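Local coordinates for putative glycosyltransferase (Mannosyltransferase) involved in glycosylating the PBCV-1 major capsid protein (Paramecium bursaria Chlorella virus 1, PDB 2P6W) that probably transfers a sugar from a UDP-sugar donor in glycosylating the viral major capsid protein, its N-terminal GT-A-type domain binding manganese, at residues A[7-12]-A[64-69]; A[135-140]-A[158-163]. All coordinates share one frame; numbering follows the deposited sequence.

Contact 1 (A[7-12]-A[64-69])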
loop_
_atom_site.group_PDB
_atom_site.type_symbol
_atom_site.label_atom_id
_atom_site.label_comp_id
_atom_site.label_asym_id
_atom_site.label_seq_id
_atom_site.Cartn_x
_atom_site.Cartn_y
_atom_site.Cartn_z
ATOM N N CYS A 7 5.238 11.747 11.553
ATOM C CA CYS A 7 6.270 11.424 10.599
ATOM C C CYS A 7 5.801 10.212 9.799
ATOM O O CYS A 7 5.613 9.124 10.359
ATOM C CB CYS A 7 7.567 11.108 11.324
ATOM S SG CYS A 7 8.875 10.630 10.218
ATOM N N ILE A 8 5.593 10.419 8.498
ATOM C CA ILE A 8 5.118 9.357 7.604
ATOM C C ILE A 8 6.195 8.994 6.591
ATOM O O ILE A 8 6.824 9.886 6.018
ATOM C CB ILE A 8 3.852 9.816 6.873
ATOM C CG1 ILE A 8 2.710 9.974 7.875
ATOM C CG2 ILE A 8 3.457 8.836 5.724
ATOM C CD1 ILE A 8 1.543 10.821 7.353
ATOM N N THR A 9 6.398 7.688 6.374
ATOM C CA THR A 9 7.276 7.193 5.318
ATOM C C THR A 9 6.419 6.399 4.354
ATOM O O THR A 9 5.796 5.411 4.754
ATOM C CB THR A 9 8.364 6.260 5.886
ATOM O OG1 THR A 9 9.253 7.028 6.708
ATOM C CG2 THR A 9 9.168 5.563 4.773
ATOM N N ILE A 10 6.356 6.842 3.106
ATOM C CA ILE A 10 5.667 6.066 2.088
ATOM C C ILE A 10 6.688 5.129 1.491
ATOM O O ILE A 10 7.820 5.539 1.216
ATOM C CB ILE A 10 5.033 6.964 1.003
ATOM C CG1 ILE A 10 4.114 7.987 1.682
ATOM C CG2 ILE A 10 4.293 6.102 -0.059
ATOM C CD1 ILE A 10 3.301 8.849 0.754
ATOM N N LEU A 11 6.283 3.881 1.299
ATOM C CA LEU A 11 7.174 2.891 0.692
ATOM C C LEU A 11 6.473 2.139 -0.420
ATOM O O LEU A 11 5.257 1.931 -0.401
ATOM C CB LEU A 11 7.754 1.911 1.724
ATOM C CG LEU A 11 6.742 1.078 2.511
ATOM C CD1 LEU A 11 7.269 -0.323 2.755
ATOM C CD2 LEU A 11 6.423 1.740 3.832
ATOM N N SER A 12 7.282 1.717 -1.391
ATOM C CA SER A 12 6.794 0.916 -2.500
ATOM C C SER A 12 7.993 0.240 -3.115
ATOM O O SER A 12 9.096 0.253 -2.529
ATOM C CB SER A 12 6.092 1.803 -3.535
ATOM O OG SER A 12 5.402 1.031 -4.521
ATOM N N GLN A 64 10.700 -3.405 6.535
ATOM C CA GLN A 64 11.902 -3.367 7.364
ATOM C C GLN A 64 12.998 -2.506 6.716
ATOM O O GLN A 64 13.719 -1.795 7.400
ATOM C CB GLN A 64 12.436 -4.774 7.753
ATOM C CG GLN A 64 13.741 -4.648 8.604
ATOM C CD GLN A 64 14.279 -5.916 9.270
ATOM O OE1 GLN A 64 14.104 -7.073 8.796
ATOM N NE2 GLN A 64 14.989 -5.695 10.362
ATOM N N GLN A 65 13.096 -2.562 5.390
ATOM C CA GLN A 65 14.047 -1.724 4.655
ATOM C C GLN A 65 13.762 -0.261 4.943
ATOM O O GLN A 65 14.683 0.521 5.223
ATOM C CB GLN A 65 13.916 -1.944 3.148
ATOM C CG GLN A 65 14.225 -3.349 2.642
ATOM C CD GLN A 65 15.714 -3.624 2.578
ATOM O OE1 GLN A 65 16.364 -3.799 3.608
ATOM N NE2 GLN A 65 16.261 -3.663 1.374
ATOM N N ALA A 66 12.476 0.092 4.865
ATOM C CA ALA A 66 12.034 1.475 5.121
ATOM C C ALA A 66 12.287 1.912 6.562
ATOM O O ALA A 66 12.673 3.054 6.815
ATOM C CB ALA A 66 10.558 1.622 4.781
ATOM N N ALA A 67 12.043 1.008 7.504
ATOM C CA ALA A 67 12.280 1.294 8.919
ATOM C C ALA A 67 13.757 1.516 9.205
ATOM O O ALA A 67 14.112 2.381 10.011
ATOM C CB ALA A 67 11.745 0.160 9.791
ATOM N N GLU A 68 14.627 0.726 8.572
ATOM C CA GLU A 68 16.062 0.934 8.762
ATOM C C GLU A 68 16.517 2.290 8.218
ATOM O O GLU A 68 17.313 3.002 8.845
ATOM C CB GLU A 68 16.852 -0.187 8.109
ATOM C CG GLU A 68 18.358 -0.053 8.346
ATOM C CD GLU A 68 19.136 -1.266 7.910
ATOM O OE1 GLU A 68 18.505 -2.257 7.502
ATOM O OE2 GLU A 68 20.390 -1.223 7.963
ATOM N N LYS A 69 15.990 2.652 7.055
ATOM C CA LYS A 69 16.400 3.891 6.397
ATOM C C LYS A 69 15.853 5.088 7.151
ATOM O O LYS A 69 16.540 6.122 7.272
ATOM C CB LYS A 69 15.931 3.887 4.938
ATOM C CG LYS A 69 16.304 5.109 4.106
ATOM C CD LYS A 69 17.793 5.269 3.921
ATOM C CE LYS A 69 18.112 6.597 3.232
ATOM N NZ LYS A 69 17.482 6.728 1.877
#
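Ala66 sets its single methyl group against two residues of the strand, Thr9 and Leu11, and the meeting is wholly apolar. Its CB lies 4.2 Å from CB of Leu11 and, at the same 4.2 Å, from CG2 of Thr9. One methyl thus spans two residues on the same face of the strand, while the side chain of Ile10 between them leaves from the other face. With only CB to accommodate, the helix backbone comes near the strand: CA of Leu11 and CA of Ala66 are 6.7 Å apart. At Leu11 the touching atom is the first carbon of the side chain. Its CG sits between the backbone N and the carbonyl carbon (chi1 60°), and the side chain also packs on Phe76 and Trp78 of strand 75-79.

The polar atom of Thr9 is engaged away from the helix. CG2 of Thr9 is anti to the backbone N, which carries the methyl toward Ala66, while OG1, beside the N, hydrogen-bonds OG1 of Thr73.

The buried contact joins helix 59-69 to strand 8-13, an inner strand of the six-stranded mixed sheet of this GT-A-type domain. Tyr41 of strand 39-43 also touches Ala66, and Phe76 of strand 75-79 reaches Ala67, so the helix packs across three adjacent strands, 39-43, 8-13 and 75-79. Ile10 meets helix 20-36 on the opposite face, making a three-layer alpha/beta/alpha arrangement.

Contact 2 (A[135-140]-A[158-163])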
loop_
_atom_site.group_PDB
_atom_site.type_symbol
_atom_site.label_atom_id
_atom_site.label_comp_id
_atom_site.label_asym_id
_atom_site.label_seq_id
_atom_site.Cartn_x
_atom_site.Cartn_y
_atom_site.Cartn_z
ATOM N N GLU A 135 4.690 -7.139 11.173
ATOM C CA GLU A 135 4.991 -7.330 9.753
ATOM C C GLU A 135 6.078 -8.395 9.555
ATOM O O GLU A 135 6.063 -9.142 8.576
ATOM C CB GLU A 135 5.401 -6.017 9.122
ATOM C CG GLU A 135 4.217 -5.063 8.981
ATOM C CD GLU A 135 3.294 -5.484 7.842
ATOM O OE1 GLU A 135 3.801 -5.807 6.752
ATOM O OE2 GLU A 135 2.064 -5.502 8.021
ATOM N N LYS A 136 7.026 -8.462 10.483
ATOM C CA LYS A 136 8.030 -9.509 10.427
ATOM C C LYS A 136 7.375 -10.890 10.465
ATOM O O LYS A 136 7.786 -11.797 9.731
ATOM C CB LYS A 136 9.039 -9.390 11.571
ATOM C CG LYS A 136 10.071 -8.305 11.388
ATOM C CD LYS A 136 11.134 -8.382 12.491
ATOM C CE LYS A 136 12.107 -7.208 12.465
ATOM N NZ LYS A 136 13.093 -7.355 13.585
ATOM N N ILE A 137 6.349 -11.039 11.303
ATOM C CA ILE A 137 5.612 -12.294 11.351
ATOM C C ILE A 137 4.840 -12.545 10.056
ATOM O O ILE A 137 4.855 -13.660 9.524
ATOM C CB ILE A 137 4.662 -12.349 12.581
ATOM C CG1 ILE A 137 5.471 -12.264 13.880
ATOM C CG2 ILE A 137 3.850 -13.616 12.551
ATOM C CD1 ILE A 137 6.440 -13.396 14.068
ATOM N N VAL A 138 4.216 -11.501 9.512
ATOM C CA VAL A 138 3.481 -11.648 8.258
ATOM C C VAL A 138 4.430 -12.176 7.190
ATOM O O VAL A 138 4.115 -13.128 6.501
ATOM C CB VAL A 138 2.916 -10.320 7.786
ATOM C CG1 VAL A 138 2.334 -10.436 6.357
ATOM C CG2 VAL A 138 1.836 -9.850 8.746
ATOM N N TRP A 139 5.591 -11.548 7.066
ATOM C CA TRP A 139 6.583 -12.045 6.103
ATOM C C TRP A 139 6.953 -13.514 6.353
ATOM O O TRP A 139 7.042 -14.286 5.404
ATOM C CB TRP A 139 7.821 -11.144 6.132
ATOM C CG TRP A 139 8.966 -11.605 5.274
ATOM C CD1 TRP A 139 10.206 -11.975 5.707
ATOM C CD2 TRP A 139 8.993 -11.722 3.839
ATOM N NE1 TRP A 139 11.006 -12.322 4.640
ATOM C CE2 TRP A 139 10.289 -12.176 3.480
ATOM C CE3 TRP A 139 8.046 -11.511 2.827
ATOM C CZ2 TRP A 139 10.661 -12.420 2.150
ATOM C CZ3 TRP A 139 8.417 -11.739 1.498
ATOM C CH2 TRP A 139 9.716 -12.193 1.171
ATOM N N SER A 140 7.132 -13.890 7.624
ATOM C CA SER A 140 7.546 -15.260 7.987
ATOM C C SER A 140 6.510 -16.301 7.601
ATOM O O SER A 140 6.842 -17.489 7.497
ATOM C CB SER A 140 7.832 -15.357 9.488
ATOM O OG SER A 140 6.631 -15.448 10.248
ATOM N N TYR A 158 -5.804 -9.793 7.329
ATOM C CA TYR A 158 -7.189 -9.843 7.771
ATOM C C TYR A 158 -7.525 -11.007 8.728
ATOM O O TYR A 158 -8.294 -10.830 9.705
ATOM C CB TYR A 158 -8.131 -9.825 6.566
ATOM C CG TYR A 158 -9.563 -9.562 6.945
ATOM C CD1 TYR A 158 -9.969 -8.299 7.378
ATOM C CD2 TYR A 158 -10.520 -10.588 6.883
ATOM C CE1 TYR A 158 -11.298 -8.055 7.719
ATOM C CE2 TYR A 158 -11.849 -10.347 7.219
ATOM C CZ TYR A 158 -12.222 -9.094 7.646
ATOM O OH TYR A 158 -13.533 -8.842 7.980
ATOM N N GLU A 159 -6.974 -12.182 8.436
ATOM C CA GLU A 159 -7.351 -13.420 9.131
ATOM C C GLU A 159 -6.358 -13.931 10.171
ATOM O O GLU A 159 -6.736 -14.766 11.030
ATOM C CB GLU A 159 -7.639 -14.521 8.123
ATOM C CG GLU A 159 -8.837 -14.219 7.209
ATOM C CD GLU A 159 -9.133 -15.340 6.235
ATOM O OE1 GLU A 159 -8.980 -16.520 6.626
ATOM O OE2 GLU A 159 -9.500 -15.043 5.071
ATOM N N TYR A 160 -5.103 -13.481 10.085
ATOM C CA TYR A 160 -4.105 -13.842 11.088
ATOM C C TYR A 160 -3.845 -12.667 12.042
ATOM O O TYR A 160 -3.906 -12.822 13.264
ATOM C CB TYR A 160 -2.796 -14.306 10.438
ATOM C CG TYR A 160 -1.846 -14.948 11.410
ATOM C CD1 TYR A 160 -1.865 -16.323 11.612
ATOM C CD2 TYR A 160 -0.935 -14.180 12.133
ATOM C CE1 TYR A 160 -1.007 -16.914 12.515
ATOM C CE2 TYR A 160 -0.068 -14.761 13.037
ATOM C CZ TYR A 160 -0.104 -16.123 13.225
ATOM O OH TYR A 160 0.754 -16.722 14.127
ATOM N N VAL A 161 -3.563 -11.493 11.484
ATOM C CA VAL A 161 -3.170 -10.362 12.337
ATOM C C VAL A 161 -4.360 -9.782 13.086
ATOM O O VAL A 161 -4.341 -9.645 14.317
ATOM C CB VAL A 161 -2.463 -9.237 11.535
ATOM C CG1 VAL A 161 -2.196 -8.030 12.416
ATOM C CG2 VAL A 161 -1.136 -9.759 10.971
ATOM N N PHE A 162 -5.405 -9.435 12.339
ATOM C CA PHE A 162 -6.520 -8.720 12.957
ATOM C C PHE A 162 -7.127 -9.436 14.190
ATOM O O PHE A 162 -7.360 -8.786 15.217
ATOM C CB PHE A 162 -7.601 -8.378 11.920
ATOM C CG PHE A 162 -7.266 -7.194 11.036
ATOM C CD1 PHE A 162 -6.029 -6.543 11.112
ATOM C CD2 PHE A 162 -8.193 -6.765 10.081
ATOM C CE1 PHE A 162 -5.739 -5.451 10.262
ATOM C CE2 PHE A 162 -7.903 -5.696 9.244
ATOM C CZ PHE A 162 -6.691 -5.036 9.341
ATOM N N PRO A 163 -7.382 -10.759 14.106
ATOM C CA PRO A 163 -7.919 -11.434 15.301
ATOM C C PRO A 163 -7.058 -11.306 16.539
ATOM O O PRO A 163 -7.582 -11.385 17.657
ATOM C CB PRO A 163 -8.008 -12.895 14.869
ATOM C CG PRO A 163 -8.192 -12.834 13.404
ATOM C CD PRO A 163 -7.295 -11.694 12.969
#
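Val138 and Val161 meet methyl to methyl, CG2 of Val138 lying 3.7 Å from CG2 of Val161, and this is the closest approach between 135-140 and 158-163. The two side chains run at about a right angle to each other, and on each the touching branch is the one anti to the carbonyl carbon, beside the backbone N. Their CA atoms are 7.9 Å apart. Both valines are buried: Val138 also touches Ser60 of helix 59-69 and Glu153, and Val161 packs on Tyr107 of strand 107-110.

Ile137 makes the second meeting, on the more open side. Its CG2 methyl comes to CE2 of the Tyr160 ring at 4.1 Å, along an oblique approach. Tyr160 has CG anti to its backbone N (chi1 -168°), an orientation in which the ring reaches across to the other helix. The same ring takes part in a cation-pi interaction with Arg164 and touches Leu141.

Near the end of helix 132-140, OG of Ser140 donates to O of Ile137 at 2.6 Å, a bond within the last turn of the helix. The donor lies in the carbonyl plane on a lone pair, with a C=O...OG angle of 120°. The opposing helix has a wider pi-type turn at 158-161, which includes both Tyr160 and Val161.

All the direct contacts between 135-140 and 158-163 are carbon to carbon. The pairing is therefore consistent with hydrophobic burial at the valines, with no directional polar bond between the two segments.

From the N terminus, strand 8-13 comes first; the chain then passes through helix 20-36, strand 39-43 and helix 52-57 before contact 1 closes the loop with helix 59-69. The central strand 75-79, the manganese site with Asp80 and Asp82, and strands 107-110 and 124-128 follow. Contact 2 then closes a much shorter excursion, mostly loop, that runs into helix 153-164. The two loops are in series, neither enclosing nor crossing the other. Their centres lie 18 Å apart, yet they touch where NE2 of Gln64 packs 3.9 Å from CE of Lys136. Helix 59-69 lies between the sheet and the helical pair, and also meets 135-140 through Ser60 and Ile63.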